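Local coordinates for oxetanocin-like protein (Pyrococcus furiosus, PDB 1XX7) that probably hydrolyses 2'-deoxyribonucleoside 5'-monophosphates to the deoxyribonucleoside and phosphate, as a metal-dependent HD-domain nucleotidase, at residues Leu15-Leu19 with Asp76-Ile81. Numbering follows the deposited sequence.
Sequences LAGKL and DLGEAI. With NI (nickel (II) ion), chain G.
A80 lodges its methyl group between L15 and K18 of helix 10-18 and the following L19, and apolar packing makes up most of the contact, with L19 meeting both A80 and L77. L15 CG lies 3.7 Å from A80 CB, and the same methyl rests 3.4 Å from L15 O. L15, whose CG stands beside its carbonyl carbon and trans to the backbone N (chi1 -166°), reaches with CD1 to I81 CG1 at 3.9 Å, the two side chains crossing at about a right angle. K18 starts toward A80, its CD passing 3.4 Å from A80 O, before the chain leads the amino group away. L19 uses both methyls: CD2 sits 3.5 Å from A80 N, while CD1 meets L77 CD1 at 3.9 Å. L77 CD1 also lies 3.8 Å from A16 CA, filling the angle between A16 and L19. Cutting L19 back to an alanine would remove CD1 and CD2 and would probably leave a gap between L77 CD1 and A80. A type I turn from D76 to E79 is closed by E79 N to D76 O, and A80 N bonds to L77 O. Metal binding lies at the start of this turn, where D76 OD2 holds the nickel ion at 2.1 Å and H41, H75 and D132 complete the protein ligands, the H...HD...D set of HD domains. The contact thus joins the N-terminal helix to the segment that begins with the Asp of the metal-binding HD pair. V38 of helix 38-58 touches L19 and D76, V106 of helix 95-106 touches L15 and I81, and F47 of a second subunit packs on A16 and L77.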
loop_
_atom_site.group_PDB
_atom_site.type_symbol
_atom_site.label_atom_id
_atom_site.label_comp_id
_atom_site.label_asym_id
_atom_site.label_seq_id
_atom_site.Cartn_x
_atom_site.Cartn_y
_atom_site.Cartn_z
ATOM N N LEU A 15 -8.364 -22.000 -0.297
ATOM C CA LEU A 15 -9.482 -21.271 0.287
ATOM C C LEU A 15 -9.094 -20.421 1.498
ATOM O O LEU A 15 -9.405 -19.257 1.530
ATOM C CB LEU A 15 -10.599 -22.221 0.673
ATOM C CG LEU A 15 -11.901 -21.461 0.961
ATOM C CD1 LEU A 15 -12.547 -21.038 -0.375
ATOM C CD2 LEU A 15 -12.823 -22.269 1.726
ATOM N N ALA A 16 -8.469 -21.026 2.511
ATOM C CA ALA A 16 -7.925 -20.280 3.647
ATOM C C ALA A 16 -6.912 -19.172 3.257
ATOM O O ALA A 16 -6.808 -18.144 3.927
ATOM C CB ALA A 16 -7.247 -21.272 4.681
ATOM N N GLY A 17 -6.126 -19.409 2.222
ATOM C CA GLY A 17 -5.252 -18.373 1.680
ATOM C C GLY A 17 -5.991 -17.117 1.209
ATOM O O GLY A 17 -5.455 -16.036 1.258
ATOM N N LYS A 18 -7.224 -17.264 0.766
ATOM C CA LYS A 18 -8.057 -16.116 0.421
ATOM C C LYS A 18 -8.245 -15.100 1.580
ATOM O O LYS A 18 -8.254 -13.866 1.363
ATOM C CB LYS A 18 -9.382 -16.598 -0.106
ATOM C CG LYS A 18 -9.344 -17.189 -1.476
ATOM C CD LYS A 18 -10.802 -17.569 -1.849
ATOM C CE LYS A 18 -11.021 -18.244 -3.216
ATOM N NZ LYS A 18 -9.879 -17.959 -4.078
ATOM N N LEU A 19 -8.306 -15.626 2.806
ATOM C CA LEU A 19 -8.361 -14.790 4.003
ATOM C C LEU A 19 -7.149 -13.959 4.217
ATOM O O LEU A 19 -7.228 -12.994 4.970
ATOM C CB LEU A 19 -8.585 -15.615 5.273
ATOM C CG LEU A 19 -9.854 -16.450 5.391
ATOM C CD1 LEU A 19 -10.035 -16.903 6.860
ATOM C CD2 LEU A 19 -11.038 -15.716 4.925
ATOM N N ASP A 76 -14.421 -17.361 10.777
ATOM C CA ASP A 76 -14.608 -16.403 9.687
ATOM C C ASP A 76 -14.155 -16.983 8.346
ATOM O O ASP A 76 -14.062 -16.251 7.365
ATOM C CB ASP A 76 -13.853 -15.113 9.978
ATOM C CG ASP A 76 -14.595 -14.207 10.940
ATOM O OD1 ASP A 76 -15.757 -14.478 11.243
ATOM O OD2 ASP A 76 -14.024 -13.199 11.401
ATOM N N LEU A 77 -13.952 -18.303 8.287
ATOM C CA LEU A 77 -13.483 -18.944 7.074
ATOM C C LEU A 77 -14.500 -18.893 5.908
ATOM O O LEU A 77 -14.105 -18.883 4.733
ATOM C CB LEU A 77 -13.125 -20.382 7.387
ATOM C CG LEU A 77 -12.361 -21.201 6.357
ATOM C CD1 LEU A 77 -11.161 -20.424 5.694
ATOM C CD2 LEU A 77 -11.888 -22.469 7.072
ATOM N N GLY A 78 -15.795 -18.838 6.244
ATOM C CA GLY A 78 -16.844 -18.605 5.260
ATOM C C GLY A 78 -16.723 -17.270 4.512
ATOM O O GLY A 78 -17.288 -17.110 3.415
ATOM N N GLU A 79 -15.971 -16.334 5.098
ATOM C CA GLU A 79 -15.686 -15.054 4.463
ATOM C C GLU A 79 -14.717 -15.174 3.286
ATOM O O GLU A 79 -14.664 -14.283 2.455
ATOM C CB GLU A 79 -15.197 -14.026 5.503
ATOM C CG GLU A 79 -16.229 -13.835 6.592
ATOM C CD GLU A 79 -15.973 -12.690 7.553
ATOM O OE1 GLU A 79 -14.832 -12.170 7.671
ATOM O OE2 GLU A 79 -16.945 -12.341 8.236
ATOM N N ALA A 80 -13.979 -16.288 3.205
ATOM C CA ALA A 80 -13.195 -16.613 2.032
ATOM C C ALA A 80 -14.048 -16.623 0.782
ATOM O O ALA A 80 -13.584 -16.263 -0.282
ATOM C CB ALA A 80 -12.472 -17.975 2.201
ATOM N N ILE A 81 -15.298 -17.014 0.935
ATOM C CA ILE A 81 -16.307 -17.052 -0.143
ATOM C C ILE A 81 -17.212 -15.801 -0.190
ATOM O O ILE A 81 -17.445 -15.221 -1.244
ATOM C CB ILE A 81 -17.135 -18.370 0.043
ATOM C CG1 ILE A 81 -16.134 -19.532 0.200
ATOM C CG2 ILE A 81 -18.109 -18.589 -1.083
ATOM C CD1 ILE A 81 -16.640 -20.868 -0.092
HETATM NI NI NI G . -14.133 -12.638 13.466
#